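Local coordinates for CYCLIN domain-containing protein (PDB 6Z3U) that probably serves as the cyclin H-type regulatory subunit that supports the kinase activity of CDK7 in the CDK-activating kinase complex, at residues A[216-230]-A[328-340]. Residues are numbered along the deposited sequence; the frame is centred on the assembly and turned at random.
Sequences RAREILRFSPLITDA and MLSKELPERREHW
The side chains of F223 and R337 run antiparallel alongside one another, and together they account for much of the surface buried between 216-230 and 328-340. R337 CG lies over one face of the F223 ring in a CH-pi contact, 3.8 Å from its centroid, with the guanidinium plane tilted 55° from the ring, while I227 CG1 sits over the middle of a ring face. Backbone oxygen E332 O and W340 CD1 meet the F223 ring at its edge. With CG anti to the backbone N (chi1 -172°), F223 is directed into the turn 332-337. An alanine here is likely to open a gap between I227 and R337 and leave the arginine stem free to shift.

Beyond the ring the R337 chain bends at chi3, so that its guanidinium passes F223 CB and R337 NH1 forms a salt bridge with E219 OE1 at 3.0 Å, the carboxylate and guanidinium planes standing nearly perpendicular (83°). E219 also holds R222 weakly, and R222 is paired more firmly with D108.

L329 fills the other end, its CD1 lying 3.7 Å from A230 CB and its CG packing on S224 CB. S224 OG donates to E332 O at 2.6 Å, from above the carbonyl plane. E332 turns its carboxylate the other way, where W340 NE1 and R336 NE grip OE2 from opposite faces, tying W340 and R336 back to E332 across the turn.

The case illustrates how a chain leaving a helix can be secured by a bend in another: after helix 313-330, the chain folds over the break between helices 207-221 and 224-227 in the C-terminal cyclin repeat. Helix 236-247 backs this break through I220, P225 and A230, whereas I227 and W340 reach helix 83-103.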
# COMPACT_ATOMS: atom_id res chain seq x y z
N ARG A 216 3.93 22.69 15.37
CA ARG A 216 4.58 23.41 14.29
C ARG A 216 5.17 22.44 13.27
O ARG A 216 4.97 22.58 12.06
CB ARG A 216 5.66 24.34 14.83
CG ARG A 216 6.38 25.14 13.74
CD ARG A 216 5.39 25.93 12.90
NE ARG A 216 6.03 26.74 11.87
CZ ARG A 216 5.37 27.36 10.90
NH1 ARG A 216 6.03 28.08 10.00
NH2 ARG A 216 4.05 27.27 10.83
N ALA A 217 5.92 21.44 13.75
CA ALA A 217 6.53 20.47 12.85
C ALA A 217 5.50 19.83 11.93
O ALA A 217 5.82 19.49 10.79
CB ALA A 217 7.27 19.40 13.65
N ARG A 218 4.27 19.64 12.42
CA ARG A 218 3.24 19.06 11.57
C ARG A 218 2.85 20.00 10.44
O ARG A 218 2.70 19.57 9.29
CB ARG A 218 2.02 18.69 12.42
CG ARG A 218 1.01 17.84 11.67
CD ARG A 218 0.02 17.17 12.61
NE ARG A 218 -0.68 18.14 13.45
CZ ARG A 218 -0.79 18.07 14.77
NH1 ARG A 218 -0.27 17.06 15.45
NH2 ARG A 218 -1.45 19.02 15.42
N GLU A 219 2.67 21.29 10.74
CA GLU A 219 2.37 22.26 9.69
C GLU A 219 3.50 22.35 8.68
O GLU A 219 3.26 22.52 7.48
CB GLU A 219 2.08 23.63 10.30
CG GLU A 219 0.67 23.80 10.86
CD GLU A 219 -0.42 23.54 9.83
OE1 GLU A 219 -0.11 23.54 8.62
OE2 GLU A 219 -1.59 23.35 10.24
N ILE A 220 4.75 22.27 9.14
CA ILE A 220 5.89 22.26 8.23
C ILE A 220 5.82 21.05 7.31
O ILE A 220 5.96 21.17 6.08
CB ILE A 220 7.21 22.30 9.01
CG1 ILE A 220 7.28 23.58 9.85
CG2 ILE A 220 8.39 22.19 8.06
CD1 ILE A 220 8.55 23.72 10.67
N LEU A 221 5.60 19.87 7.88
CA LEU A 221 5.53 18.66 7.08
C LEU A 221 4.38 18.72 6.09
O LEU A 221 4.46 18.14 4.99
CB LEU A 221 5.39 17.43 7.98
CG LEU A 221 6.61 17.05 8.83
CD1 LEU A 221 6.29 15.82 9.68
CD2 LEU A 221 7.83 16.79 7.96
N ARG A 222 3.29 19.41 6.45
CA ARG A 222 2.12 19.51 5.59
C ARG A 222 2.34 20.36 4.35
O ARG A 222 1.48 20.35 3.47
CB ARG A 222 0.95 20.08 6.40
CG ARG A 222 0.24 19.07 7.28
CD ARG A 222 -0.42 19.73 8.48
NE ARG A 222 -1.32 18.81 9.18
CZ ARG A 222 -2.42 19.18 9.82
NH1 ARG A 222 -3.17 18.26 10.42
NH2 ARG A 222 -2.78 20.45 9.87
N PHE A 223 3.45 21.10 4.26
CA PHE A 223 3.63 22.00 3.13
C PHE A 223 5.07 21.97 2.61
O PHE A 223 5.30 21.77 1.41
CB PHE A 223 3.25 23.43 3.52
CG PHE A 223 3.23 24.39 2.37
CD1 PHE A 223 2.08 24.53 1.61
CD2 PHE A 223 4.34 25.14 2.04
CE1 PHE A 223 2.03 25.40 0.55
CE2 PHE A 223 4.30 26.02 0.98
CZ PHE A 223 3.14 26.15 0.23
N SER A 224 6.04 22.18 3.50
CA SER A 224 7.42 22.40 3.07
C SER A 224 7.97 21.26 2.23
O SER A 224 8.51 21.53 1.14
CB SER A 224 8.30 22.66 4.29
OG SER A 224 8.27 24.02 4.66
N PRO A 225 7.90 19.99 2.64
CA PRO A 225 8.52 18.92 1.85
C PRO A 225 7.69 18.46 0.67
O PRO A 225 8.20 17.69 -0.16
CB PRO A 225 8.70 17.80 2.88
CG PRO A 225 7.52 17.96 3.78
CD PRO A 225 7.23 19.45 3.85
N LEU A 226 6.44 18.91 0.56
CA LEU A 226 5.59 18.58 -0.58
C LEU A 226 5.78 19.55 -1.73
O LEU A 226 5.57 19.17 -2.89
CB LEU A 226 4.13 18.57 -0.15
CG LEU A 226 3.80 17.68 1.05
CD1 LEU A 226 2.32 17.80 1.41
CD2 LEU A 226 4.17 16.23 0.78
N ILE A 227 6.16 20.79 -1.44
CA ILE A 227 6.39 21.79 -2.48
C ILE A 227 7.83 21.80 -2.96
O ILE A 227 8.10 22.30 -4.06
CB ILE A 227 6.00 23.19 -1.96
CG1 ILE A 227 4.53 23.21 -1.52
CG2 ILE A 227 6.22 24.24 -3.03
CD1 ILE A 227 3.54 22.82 -2.61
N THR A 228 8.76 21.25 -2.19
CA THR A 228 10.16 21.15 -2.55
C THR A 228 10.50 19.71 -2.90
O THR A 228 9.65 18.81 -2.83
CB THR A 228 11.04 21.67 -1.41
OG1 THR A 228 12.36 21.93 -1.90
CG2 THR A 228 11.11 20.65 -0.28
N ASP A 229 11.76 19.48 -3.27
CA ASP A 229 12.24 18.15 -3.66
C ASP A 229 12.70 17.32 -2.46
O ASP A 229 13.60 16.48 -2.61
CB ASP A 229 13.36 18.28 -4.68
CG ASP A 229 12.90 18.92 -5.97
OD1 ASP A 229 11.68 18.92 -6.24
OD2 ASP A 229 13.77 19.43 -6.72
N ALA A 230 12.11 17.52 -1.28
CA ALA A 230 12.58 16.82 -0.09
C ALA A 230 12.46 15.31 -0.24
O ALA A 230 13.39 14.57 0.10
CB ALA A 230 11.80 17.30 1.13
N MET A 328 16.90 22.89 2.83
CA MET A 328 16.00 22.77 1.70
C MET A 328 14.57 23.12 2.10
O MET A 328 13.86 23.80 1.34
CB MET A 328 16.06 21.35 1.13
CG MET A 328 15.16 21.14 -0.08
SD MET A 328 15.50 19.61 -0.98
CE MET A 328 15.80 20.26 -2.62
N LEU A 329 14.13 22.67 3.27
CA LEU A 329 12.77 22.94 3.71
C LEU A 329 12.56 24.42 4.03
O LEU A 329 11.48 24.97 3.76
CB LEU A 329 12.44 22.09 4.94
CG LEU A 329 11.74 20.75 4.69
CD1 LEU A 329 12.52 19.91 3.69
CD2 LEU A 329 11.56 20.01 6.01
N SER A 330 13.57 25.08 4.59
CA SER A 330 13.40 26.46 5.03
C SER A 330 13.02 27.40 3.89
O SER A 330 12.42 28.45 4.15
CB SER A 330 14.70 26.95 5.68
OG SER A 330 15.73 27.10 4.72
N LYS A 331 13.34 27.05 2.65
CA LYS A 331 13.06 27.93 1.52
C LYS A 331 11.59 27.97 1.13
O LYS A 331 11.21 28.82 0.32
CB LYS A 331 13.90 27.50 0.31
CG LYS A 331 15.39 27.77 0.47
CD LYS A 331 16.20 27.15 -0.66
CE LYS A 331 16.14 25.64 -0.62
NZ LYS A 331 17.10 24.99 -1.55
N GLU A 332 10.76 27.08 1.68
CA GLU A 332 9.33 27.05 1.36
C GLU A 332 8.55 26.66 2.62
O GLU A 332 7.88 25.63 2.69
CB GLU A 332 9.06 26.09 0.20
CG GLU A 332 8.02 26.58 -0.79
CD GLU A 332 8.44 27.86 -1.51
OE1 GLU A 332 9.58 27.91 -2.02
OE2 GLU A 332 7.63 28.81 -1.57
N LEU A 333 8.61 27.53 3.63
CA LEU A 333 7.94 27.28 4.89
C LEU A 333 6.44 27.48 4.73
O LEU A 333 5.97 28.02 3.73
CB LEU A 333 8.51 28.20 5.97
CG LEU A 333 9.97 27.92 6.36
CD1 LEU A 333 10.49 28.99 7.31
CD2 LEU A 333 10.12 26.54 6.97
N PRO A 334 5.65 27.03 5.71
CA PRO A 334 4.19 27.17 5.60
C PRO A 334 3.71 28.58 5.34
O PRO A 334 2.62 28.76 4.78
CB PRO A 334 3.68 26.64 6.95
CG PRO A 334 4.74 25.70 7.41
CD PRO A 334 6.04 26.26 6.90
N GLU A 335 4.47 29.60 5.75
CA GLU A 335 4.04 30.97 5.51
C GLU A 335 3.93 31.27 4.03
O GLU A 335 3.17 32.16 3.63
CB GLU A 335 5.01 31.96 6.17
CG GLU A 335 4.95 31.99 7.69
CD GLU A 335 5.43 30.70 8.32
OE1 GLU A 335 6.46 30.16 7.86
OE2 GLU A 335 4.77 30.21 9.26
N ARG A 336 4.67 30.54 3.19
CA ARG A 336 4.64 30.74 1.75
C ARG A 336 3.33 30.29 1.11
O ARG A 336 3.17 30.46 -0.10
CB ARG A 336 5.81 30.01 1.10
CG ARG A 336 7.17 30.56 1.52
CD ARG A 336 7.64 31.67 0.59
NE ARG A 336 8.05 31.16 -0.71
CZ ARG A 336 8.50 31.92 -1.71
NH1 ARG A 336 8.85 31.35 -2.86
NH2 ARG A 336 8.59 33.23 -1.57
N ARG A 337 2.40 29.73 1.89
CA ARG A 337 1.10 29.36 1.33
C ARG A 337 0.43 30.54 0.65
O ARG A 337 -0.22 30.38 -0.39
CB ARG A 337 0.19 28.82 2.44
CG ARG A 337 0.44 27.38 2.82
CD ARG A 337 -0.57 26.91 3.86
NE ARG A 337 0.01 26.00 4.85
CZ ARG A 337 -0.01 24.67 4.77
NH1 ARG A 337 0.55 23.95 5.73
NH2 ARG A 337 -0.60 24.06 3.75
N GLU A 338 0.58 31.73 1.22
CA GLU A 338 -0.02 32.93 0.65
C GLU A 338 0.74 33.44 -0.57
O GLU A 338 0.15 34.12 -1.41
CB GLU A 338 -0.09 34.03 1.71
CG GLU A 338 -0.88 33.63 2.95
CD GLU A 338 -0.58 34.50 4.16
OE1 GLU A 338 -0.27 35.70 3.97
OE2 GLU A 338 -0.65 33.98 5.29
N HIS A 339 2.03 33.11 -0.69
CA HIS A 339 2.80 33.54 -1.85
C HIS A 339 2.30 32.89 -3.13
O HIS A 339 2.18 33.55 -4.17
CB HIS A 339 4.28 33.22 -1.64
CG HIS A 339 5.10 33.33 -2.89
ND1 HIS A 339 5.41 34.54 -3.48
CD2 HIS A 339 5.67 32.38 -3.67
CE1 HIS A 339 6.14 34.33 -4.56
NE2 HIS A 339 6.31 33.03 -4.70
N TRP A 340 2.00 31.59 -3.08
CA TRP A 340 1.55 30.87 -4.26
C TRP A 340 0.06 31.05 -4.54
O TRP A 340 -0.42 30.58 -5.57
CB TRP A 340 1.88 29.39 -4.12
CG TRP A 340 3.35 29.12 -3.99
CD1 TRP A 340 4.05 28.94 -2.83
CD2 TRP A 340 4.30 29.02 -5.06
NE1 TRP A 340 5.38 28.73 -3.11
CE2 TRP A 340 5.56 28.77 -4.47
CE3 TRP A 340 4.21 29.11 -6.45
CZ2 TRP A 340 6.71 28.62 -5.23
CZ3 TRP A 340 5.36 28.96 -7.20
CH2 TRP A 340 6.59 28.71 -6.59